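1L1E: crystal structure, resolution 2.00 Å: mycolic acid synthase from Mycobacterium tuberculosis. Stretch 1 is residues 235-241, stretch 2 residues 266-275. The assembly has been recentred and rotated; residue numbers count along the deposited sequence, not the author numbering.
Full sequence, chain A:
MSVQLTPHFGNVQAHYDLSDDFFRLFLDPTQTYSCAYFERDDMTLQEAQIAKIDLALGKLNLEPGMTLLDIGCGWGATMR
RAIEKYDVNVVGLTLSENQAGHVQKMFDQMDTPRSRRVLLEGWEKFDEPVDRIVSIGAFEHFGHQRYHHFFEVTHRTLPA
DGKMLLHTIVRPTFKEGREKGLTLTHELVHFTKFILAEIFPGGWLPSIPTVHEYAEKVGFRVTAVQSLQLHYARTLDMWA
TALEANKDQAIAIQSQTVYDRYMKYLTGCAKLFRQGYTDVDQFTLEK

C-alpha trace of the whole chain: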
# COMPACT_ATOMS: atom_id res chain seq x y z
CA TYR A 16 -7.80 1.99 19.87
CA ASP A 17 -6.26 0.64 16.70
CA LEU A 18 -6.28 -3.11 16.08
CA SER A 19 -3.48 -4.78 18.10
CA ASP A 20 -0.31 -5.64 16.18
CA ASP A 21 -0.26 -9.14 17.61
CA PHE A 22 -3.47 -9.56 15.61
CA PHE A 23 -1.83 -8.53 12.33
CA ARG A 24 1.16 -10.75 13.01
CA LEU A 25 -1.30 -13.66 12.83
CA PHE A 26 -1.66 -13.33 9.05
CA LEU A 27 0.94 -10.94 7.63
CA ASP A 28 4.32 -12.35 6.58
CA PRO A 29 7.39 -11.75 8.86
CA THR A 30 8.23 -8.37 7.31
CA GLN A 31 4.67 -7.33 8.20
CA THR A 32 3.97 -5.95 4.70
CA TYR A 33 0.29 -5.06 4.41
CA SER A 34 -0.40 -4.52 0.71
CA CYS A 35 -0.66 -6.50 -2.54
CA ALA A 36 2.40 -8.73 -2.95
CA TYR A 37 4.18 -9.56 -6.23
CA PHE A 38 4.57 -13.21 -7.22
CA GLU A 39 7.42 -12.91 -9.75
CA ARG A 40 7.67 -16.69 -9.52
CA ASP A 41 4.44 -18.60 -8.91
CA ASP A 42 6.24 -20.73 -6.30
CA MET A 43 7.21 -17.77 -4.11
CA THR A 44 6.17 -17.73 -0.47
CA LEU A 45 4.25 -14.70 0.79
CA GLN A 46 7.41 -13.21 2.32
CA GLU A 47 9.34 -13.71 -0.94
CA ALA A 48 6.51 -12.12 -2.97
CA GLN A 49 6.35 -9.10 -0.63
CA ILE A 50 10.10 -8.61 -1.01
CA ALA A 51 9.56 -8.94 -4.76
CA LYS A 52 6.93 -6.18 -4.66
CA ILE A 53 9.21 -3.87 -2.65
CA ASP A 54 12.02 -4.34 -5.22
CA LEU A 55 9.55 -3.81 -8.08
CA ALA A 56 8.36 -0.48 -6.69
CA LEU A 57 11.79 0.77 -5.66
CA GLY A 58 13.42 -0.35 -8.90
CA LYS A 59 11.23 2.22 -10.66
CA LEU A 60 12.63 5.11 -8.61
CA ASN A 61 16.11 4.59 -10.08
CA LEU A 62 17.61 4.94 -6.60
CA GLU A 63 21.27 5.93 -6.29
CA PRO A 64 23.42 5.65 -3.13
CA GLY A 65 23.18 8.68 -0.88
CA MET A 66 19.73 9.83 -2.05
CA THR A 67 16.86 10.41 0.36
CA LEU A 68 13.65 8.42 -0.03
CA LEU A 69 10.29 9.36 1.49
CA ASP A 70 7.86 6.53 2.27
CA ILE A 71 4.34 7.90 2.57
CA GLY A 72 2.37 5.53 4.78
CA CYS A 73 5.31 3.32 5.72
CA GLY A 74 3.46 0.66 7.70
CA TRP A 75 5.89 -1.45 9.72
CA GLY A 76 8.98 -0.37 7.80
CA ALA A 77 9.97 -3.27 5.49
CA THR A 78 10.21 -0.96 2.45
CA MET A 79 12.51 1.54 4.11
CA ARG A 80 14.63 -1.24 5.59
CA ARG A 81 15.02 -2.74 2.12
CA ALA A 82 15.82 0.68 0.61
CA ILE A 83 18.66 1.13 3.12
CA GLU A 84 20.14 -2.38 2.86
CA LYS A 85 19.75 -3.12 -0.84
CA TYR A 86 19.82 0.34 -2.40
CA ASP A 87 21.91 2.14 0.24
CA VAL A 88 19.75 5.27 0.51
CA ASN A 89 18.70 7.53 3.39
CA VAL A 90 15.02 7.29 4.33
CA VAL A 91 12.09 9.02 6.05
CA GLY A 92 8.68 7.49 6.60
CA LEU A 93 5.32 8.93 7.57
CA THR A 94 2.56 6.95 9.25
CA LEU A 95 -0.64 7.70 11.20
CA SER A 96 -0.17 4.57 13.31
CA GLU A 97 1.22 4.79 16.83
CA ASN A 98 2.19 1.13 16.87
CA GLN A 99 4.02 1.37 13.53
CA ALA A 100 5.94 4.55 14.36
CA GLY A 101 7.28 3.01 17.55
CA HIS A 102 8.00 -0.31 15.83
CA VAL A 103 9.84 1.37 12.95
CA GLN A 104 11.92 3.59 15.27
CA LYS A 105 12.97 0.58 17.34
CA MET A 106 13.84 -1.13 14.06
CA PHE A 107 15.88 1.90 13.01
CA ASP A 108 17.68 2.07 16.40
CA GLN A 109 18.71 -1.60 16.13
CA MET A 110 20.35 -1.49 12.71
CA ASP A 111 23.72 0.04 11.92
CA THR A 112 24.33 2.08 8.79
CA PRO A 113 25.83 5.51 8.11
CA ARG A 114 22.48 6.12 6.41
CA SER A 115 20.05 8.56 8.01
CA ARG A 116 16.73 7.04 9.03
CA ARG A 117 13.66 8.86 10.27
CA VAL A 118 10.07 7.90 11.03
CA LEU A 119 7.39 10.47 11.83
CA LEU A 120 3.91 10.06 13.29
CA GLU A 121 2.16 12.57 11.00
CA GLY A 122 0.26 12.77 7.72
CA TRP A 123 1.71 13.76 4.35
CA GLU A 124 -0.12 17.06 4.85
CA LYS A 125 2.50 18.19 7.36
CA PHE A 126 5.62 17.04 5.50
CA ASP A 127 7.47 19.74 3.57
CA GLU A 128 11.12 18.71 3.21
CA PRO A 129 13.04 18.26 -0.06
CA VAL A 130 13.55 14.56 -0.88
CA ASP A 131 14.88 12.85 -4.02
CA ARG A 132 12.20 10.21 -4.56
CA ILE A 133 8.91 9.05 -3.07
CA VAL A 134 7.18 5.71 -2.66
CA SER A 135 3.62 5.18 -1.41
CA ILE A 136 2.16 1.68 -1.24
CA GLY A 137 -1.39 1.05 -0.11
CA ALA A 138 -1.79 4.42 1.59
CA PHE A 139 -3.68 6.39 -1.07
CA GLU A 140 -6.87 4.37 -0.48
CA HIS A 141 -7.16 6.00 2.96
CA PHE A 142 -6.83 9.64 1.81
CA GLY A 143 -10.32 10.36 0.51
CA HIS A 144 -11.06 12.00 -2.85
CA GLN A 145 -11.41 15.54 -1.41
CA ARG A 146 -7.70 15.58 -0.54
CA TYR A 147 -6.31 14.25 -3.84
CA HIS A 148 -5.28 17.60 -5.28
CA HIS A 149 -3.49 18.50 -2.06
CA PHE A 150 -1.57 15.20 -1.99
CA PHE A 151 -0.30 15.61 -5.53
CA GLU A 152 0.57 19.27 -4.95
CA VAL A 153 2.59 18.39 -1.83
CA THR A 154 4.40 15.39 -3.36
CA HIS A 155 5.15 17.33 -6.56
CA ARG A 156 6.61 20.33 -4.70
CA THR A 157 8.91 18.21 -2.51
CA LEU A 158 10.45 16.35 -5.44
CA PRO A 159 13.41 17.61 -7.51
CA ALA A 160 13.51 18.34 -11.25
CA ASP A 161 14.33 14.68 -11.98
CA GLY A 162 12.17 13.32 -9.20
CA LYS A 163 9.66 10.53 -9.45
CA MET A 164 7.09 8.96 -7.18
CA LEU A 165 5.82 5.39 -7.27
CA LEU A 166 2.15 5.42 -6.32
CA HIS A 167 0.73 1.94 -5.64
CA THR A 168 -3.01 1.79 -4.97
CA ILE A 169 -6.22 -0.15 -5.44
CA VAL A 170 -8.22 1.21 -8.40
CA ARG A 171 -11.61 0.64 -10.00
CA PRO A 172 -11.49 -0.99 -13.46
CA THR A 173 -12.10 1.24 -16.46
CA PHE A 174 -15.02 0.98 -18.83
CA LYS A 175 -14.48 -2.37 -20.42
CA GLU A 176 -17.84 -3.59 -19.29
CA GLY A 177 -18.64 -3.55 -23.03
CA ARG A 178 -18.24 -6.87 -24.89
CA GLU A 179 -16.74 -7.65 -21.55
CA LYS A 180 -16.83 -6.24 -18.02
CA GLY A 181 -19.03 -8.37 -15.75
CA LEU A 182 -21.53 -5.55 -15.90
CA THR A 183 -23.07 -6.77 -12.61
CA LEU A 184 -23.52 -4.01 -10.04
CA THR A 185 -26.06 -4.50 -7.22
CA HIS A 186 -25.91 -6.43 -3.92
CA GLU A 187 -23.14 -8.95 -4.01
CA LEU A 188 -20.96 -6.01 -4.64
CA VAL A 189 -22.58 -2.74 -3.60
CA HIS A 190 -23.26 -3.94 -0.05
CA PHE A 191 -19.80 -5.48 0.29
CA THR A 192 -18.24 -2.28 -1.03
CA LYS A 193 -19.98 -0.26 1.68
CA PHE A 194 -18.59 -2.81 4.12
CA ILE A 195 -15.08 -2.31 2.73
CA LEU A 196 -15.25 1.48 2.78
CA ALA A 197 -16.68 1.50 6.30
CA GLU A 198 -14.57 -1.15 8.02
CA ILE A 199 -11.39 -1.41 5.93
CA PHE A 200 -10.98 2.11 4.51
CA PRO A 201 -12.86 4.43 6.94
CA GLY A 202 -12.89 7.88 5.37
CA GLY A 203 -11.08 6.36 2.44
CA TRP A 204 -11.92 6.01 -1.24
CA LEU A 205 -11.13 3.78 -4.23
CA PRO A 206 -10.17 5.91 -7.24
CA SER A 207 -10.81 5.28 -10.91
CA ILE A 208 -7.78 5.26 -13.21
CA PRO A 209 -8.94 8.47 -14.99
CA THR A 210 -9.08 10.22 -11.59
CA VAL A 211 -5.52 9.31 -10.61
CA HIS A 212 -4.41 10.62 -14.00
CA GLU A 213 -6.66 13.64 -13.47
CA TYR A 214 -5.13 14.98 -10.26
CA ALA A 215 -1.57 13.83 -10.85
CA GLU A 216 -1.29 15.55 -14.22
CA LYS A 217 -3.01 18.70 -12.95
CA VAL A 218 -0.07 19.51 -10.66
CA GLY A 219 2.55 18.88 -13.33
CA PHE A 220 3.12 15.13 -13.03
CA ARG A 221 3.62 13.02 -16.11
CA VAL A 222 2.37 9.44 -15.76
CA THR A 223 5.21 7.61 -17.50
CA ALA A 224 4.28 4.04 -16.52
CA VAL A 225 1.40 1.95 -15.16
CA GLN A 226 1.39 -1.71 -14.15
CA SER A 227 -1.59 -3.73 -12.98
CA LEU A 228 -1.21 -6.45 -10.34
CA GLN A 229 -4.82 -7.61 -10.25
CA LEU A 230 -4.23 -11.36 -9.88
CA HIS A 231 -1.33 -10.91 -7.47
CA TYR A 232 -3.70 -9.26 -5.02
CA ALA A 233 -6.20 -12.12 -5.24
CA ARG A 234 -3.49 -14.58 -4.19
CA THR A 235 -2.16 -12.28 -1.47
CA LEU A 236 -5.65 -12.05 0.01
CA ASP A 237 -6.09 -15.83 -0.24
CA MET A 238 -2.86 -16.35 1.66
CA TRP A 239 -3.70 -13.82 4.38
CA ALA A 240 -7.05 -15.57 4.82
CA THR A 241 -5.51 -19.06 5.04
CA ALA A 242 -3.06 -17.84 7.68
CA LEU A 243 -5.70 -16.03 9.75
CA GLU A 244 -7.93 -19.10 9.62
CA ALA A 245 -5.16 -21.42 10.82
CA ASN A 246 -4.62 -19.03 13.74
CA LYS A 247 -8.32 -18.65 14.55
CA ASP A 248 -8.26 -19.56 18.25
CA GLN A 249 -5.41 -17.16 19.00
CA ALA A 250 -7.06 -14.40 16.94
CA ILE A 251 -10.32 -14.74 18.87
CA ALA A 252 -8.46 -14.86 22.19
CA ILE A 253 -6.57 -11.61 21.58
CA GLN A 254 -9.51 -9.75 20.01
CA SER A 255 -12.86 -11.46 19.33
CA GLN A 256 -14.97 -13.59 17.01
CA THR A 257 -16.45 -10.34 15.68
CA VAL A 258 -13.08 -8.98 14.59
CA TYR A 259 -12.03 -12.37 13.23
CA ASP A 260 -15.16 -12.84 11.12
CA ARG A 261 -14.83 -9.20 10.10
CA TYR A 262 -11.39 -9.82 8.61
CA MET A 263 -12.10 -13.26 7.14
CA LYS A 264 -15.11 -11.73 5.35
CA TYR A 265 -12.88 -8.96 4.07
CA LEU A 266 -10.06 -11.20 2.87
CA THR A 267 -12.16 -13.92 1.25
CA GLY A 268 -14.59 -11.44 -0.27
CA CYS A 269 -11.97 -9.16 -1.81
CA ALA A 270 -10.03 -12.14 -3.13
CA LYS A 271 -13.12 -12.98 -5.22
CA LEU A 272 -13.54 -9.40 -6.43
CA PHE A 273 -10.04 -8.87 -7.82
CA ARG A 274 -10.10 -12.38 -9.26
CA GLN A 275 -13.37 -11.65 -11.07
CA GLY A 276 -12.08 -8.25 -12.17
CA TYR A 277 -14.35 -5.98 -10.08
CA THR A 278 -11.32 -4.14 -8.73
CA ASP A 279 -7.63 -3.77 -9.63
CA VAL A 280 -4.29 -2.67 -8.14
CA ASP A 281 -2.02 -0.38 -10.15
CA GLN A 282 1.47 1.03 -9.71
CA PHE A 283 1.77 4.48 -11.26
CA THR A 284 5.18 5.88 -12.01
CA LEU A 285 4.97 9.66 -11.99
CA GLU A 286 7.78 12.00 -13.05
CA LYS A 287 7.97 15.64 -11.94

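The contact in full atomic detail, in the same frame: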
# COMPACT_ATOMS: atom_id res chain seq x y z
N THR A 235 -2.66 -12.83 -2.72
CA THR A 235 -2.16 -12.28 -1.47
C THR A 235 -3.29 -12.43 -0.46
O THR A 235 -3.11 -12.95 0.63
CB THR A 235 -1.83 -10.78 -1.63
OG1 THR A 235 -0.84 -10.62 -2.66
CG2 THR A 235 -1.32 -10.20 -0.31
N LEU A 236 -4.48 -11.97 -0.85
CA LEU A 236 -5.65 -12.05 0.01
C LEU A 236 -5.96 -13.50 0.40
O LEU A 236 -6.30 -13.77 1.55
CB LEU A 236 -6.86 -11.40 -0.68
CG LEU A 236 -6.76 -9.88 -0.86
CD1 LEU A 236 -7.88 -9.39 -1.77
CD2 LEU A 236 -6.85 -9.18 0.49
N ASP A 237 -5.84 -14.43 -0.55
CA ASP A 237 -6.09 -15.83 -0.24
C ASP A 237 -5.13 -16.28 0.85
O ASP A 237 -5.52 -16.91 1.84
CB ASP A 237 -5.89 -16.73 -1.47
CG ASP A 237 -7.04 -16.66 -2.45
OD1 ASP A 237 -8.18 -16.40 -2.02
OD2 ASP A 237 -6.81 -16.88 -3.66
N MET A 238 -3.85 -15.95 0.68
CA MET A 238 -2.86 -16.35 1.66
C MET A 238 -3.05 -15.71 3.03
O MET A 238 -2.83 -16.36 4.04
CB MET A 238 -1.45 -16.10 1.11
CG MET A 238 -1.11 -17.03 -0.06
SD MET A 238 0.54 -16.81 -0.75
CE MET A 238 1.50 -17.83 0.33
N TRP A 239 -3.47 -14.44 3.08
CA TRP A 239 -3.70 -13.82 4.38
C TRP A 239 -4.86 -14.52 5.06
O TRP A 239 -4.84 -14.72 6.28
CB TRP A 239 -4.04 -12.33 4.24
CG TRP A 239 -2.86 -11.43 3.95
CD1 TRP A 239 -1.54 -11.67 4.25
CD2 TRP A 239 -2.90 -10.14 3.35
NE1 TRP A 239 -0.77 -10.60 3.87
CE2 TRP A 239 -1.58 -9.64 3.32
CE3 TRP A 239 -3.94 -9.34 2.83
CZ2 TRP A 239 -1.26 -8.39 2.78
CZ3 TRP A 239 -3.62 -8.09 2.30
CH2 TRP A 239 -2.29 -7.63 2.28
N ALA A 240 -5.87 -14.89 4.28
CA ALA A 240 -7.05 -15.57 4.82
C ALA A 240 -6.68 -16.93 5.40
O ALA A 240 -7.05 -17.26 6.53
CB ALA A 240 -8.10 -15.73 3.71
N THR A 241 -5.94 -17.72 4.62
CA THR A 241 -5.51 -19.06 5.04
C THR A 241 -4.73 -19.01 6.35
O THR A 241 -4.92 -19.85 7.22
CB THR A 241 -4.64 -19.73 3.94
OG1 THR A 241 -5.43 -19.91 2.76
CG2 THR A 241 -4.12 -21.09 4.41
N LEU A 266 -11.06 -10.52 3.67
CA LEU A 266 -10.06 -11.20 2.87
C LEU A 266 -10.64 -12.12 1.80
O LEU A 266 -10.26 -12.04 0.63
CB LEU A 266 -9.11 -11.97 3.78
CG LEU A 266 -8.44 -11.15 4.90
CD1 LEU A 266 -7.70 -12.09 5.80
CD2 LEU A 266 -7.51 -10.09 4.32
N THR A 267 -11.57 -12.99 2.20
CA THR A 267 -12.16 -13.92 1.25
C THR A 267 -13.01 -13.20 0.21
O THR A 267 -12.98 -13.55 -0.97
CB THR A 267 -13.03 -14.98 1.96
OG1 THR A 267 -12.22 -15.71 2.89
CG2 THR A 267 -13.60 -15.97 0.95
N GLY A 268 -13.75 -12.19 0.64
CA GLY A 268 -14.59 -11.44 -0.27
C GLY A 268 -13.82 -10.63 -1.30
O GLY A 268 -14.20 -10.59 -2.47
N CYS A 269 -12.76 -9.96 -0.87
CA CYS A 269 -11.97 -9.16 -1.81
C CYS A 269 -11.17 -10.05 -2.75
O CYS A 269 -10.90 -9.67 -3.89
CB CYS A 269 -11.03 -8.21 -1.05
SG CYS A 269 -11.85 -6.76 -0.31
N ALA A 270 -10.78 -11.23 -2.28
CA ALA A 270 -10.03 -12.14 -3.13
C ALA A 270 -10.87 -12.46 -4.36
O ALA A 270 -10.36 -12.50 -5.48
CB ALA A 270 -9.68 -13.42 -2.37
N LYS A 271 -12.17 -12.68 -4.14
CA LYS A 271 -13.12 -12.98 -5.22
C LYS A 271 -13.29 -11.81 -6.18
O LYS A 271 -13.38 -12.00 -7.39
CB LYS A 271 -14.50 -13.31 -4.66
CG LYS A 271 -14.69 -14.70 -4.08
CD LYS A 271 -16.15 -14.87 -3.64
CE LYS A 271 -16.50 -16.29 -3.26
NZ LYS A 271 -17.95 -16.40 -2.93
N LEU A 272 -13.34 -10.60 -5.63
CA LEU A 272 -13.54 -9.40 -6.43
C LEU A 272 -12.41 -9.10 -7.41
O LEU A 272 -12.67 -8.82 -8.57
CB LEU A 272 -13.77 -8.19 -5.53
CG LEU A 272 -14.97 -8.24 -4.58
CD1 LEU A 272 -15.25 -6.84 -4.08
CD2 LEU A 272 -16.21 -8.81 -5.28
N PHE A 273 -11.17 -9.14 -6.93
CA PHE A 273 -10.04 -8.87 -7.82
C PHE A 273 -9.87 -10.00 -8.82
O PHE A 273 -9.44 -9.78 -9.94
CB PHE A 273 -8.76 -8.68 -7.00
CG PHE A 273 -8.73 -7.40 -6.20
CD1 PHE A 273 -9.40 -7.31 -4.98
CD2 PHE A 273 -8.05 -6.28 -6.67
CE1 PHE A 273 -9.39 -6.13 -4.24
CE2 PHE A 273 -8.04 -5.10 -5.94
CZ PHE A 273 -8.71 -5.02 -4.72
N ARG A 274 -10.22 -11.21 -8.40
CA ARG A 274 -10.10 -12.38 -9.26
C ARG A 274 -11.14 -12.31 -10.39
O ARG A 274 -10.86 -12.71 -11.52
CB ARG A 274 -10.29 -13.65 -8.42
CG ARG A 274 -10.12 -14.96 -9.15
CD ARG A 274 -9.81 -16.08 -8.16
NE ARG A 274 -8.39 -16.12 -7.82
CZ ARG A 274 -7.91 -16.32 -6.60
NH1 ARG A 274 -8.73 -16.50 -5.57
NH2 ARG A 274 -6.60 -16.33 -6.40
N GLN A 275 -12.32 -11.78 -10.08
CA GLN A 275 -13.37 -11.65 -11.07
C GLN A 275 -13.28 -10.33 -11.82
O GLN A 275 -14.12 -10.04 -12.67
CB GLN A 275 -14.75 -11.77 -10.41
CG GLN A 275 -14.99 -13.11 -9.76
CD GLN A 275 -16.23 -13.12 -8.90
OE1 GLN A 275 -17.35 -13.02 -9.39
NE2 GLN A 275 -16.04 -13.24 -7.59

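This is a close antiparallel packing of two helices, built on a single leucine knob and its neighbouring apolar side chains and closed at one margin by an arginine–aspartate salt bridge. The axes approach to 8.3 Å with 162° between their N-to-C directions, so the pair runs nearly alongside, and the two stretches bury 409 Å² between them.

Leu236 is the knob. Its side chain points toward the partner helix and sits among Leu266, Cys269, Ala270 and Phe273, positions spaced i, i+3, i+4 and i+7 that fall on one face of a helix. With chi1 in m and chi2 in t, it sends CD1 to 3.4 Å from Cys269 CB and 4.1 Å from Phe273 CD1, while its CD2 lies 4.0 Å from Leu266 CD2. The floor of the hole is partly backbone: Leu236 CB is 3.7 Å from Leu266 O, and Leu236 CD1 is 3.5 Å from Ala270 N. Small residues line part of this close approach. The CA-to-CB bond of Ala270 points toward the other helix, and Leu236 CB rests 3.9 Å from Ala270 CB.

Leu266 answers from the second helix, in the same m,t rotamer. It lies against the next turn of the first helix, where Ala240 offers another small surface: Leu266 CB is 3.9 Å from Ala240 CB, and Leu266 CD1 is 3.7 Å from Ala240 CA. The CA atoms of Leu236 and Leu266 are just 5.3 Å apart, which places the two large aliphatic residues side by side, with an alanine four residues further along each helix. Trp239 starts toward the partner but its ring leads away, so it serves as a flank; Trp239 CE3 still comes within 3.9 Å of Leu266 CD2.

The polar element lies beside this apolar core. Asp237 leaves its helix sideways, yet its carboxylate bends nearer to the partner and meets Arg274. One oxygen takes both hydrogen bonds of the salt bridge, with Arg274 NH1 at 2.7 Å and Arg274 NH2 at 2.8 Å from Asp237 OD2. The oxygen lies at the edge of the guanidinium, near its plane, as suits two N-H groups directed at one acceptor. The other oxygen, Asp237 OD1, is 3.4 Å from Ala270 CB, so the carboxylate reaches past the alanine methyl to its charged partner one turn on.

The pattern reads simply: leucines fill the interface, alanines sit where the helices come close, and charge is placed at the more exposed margin.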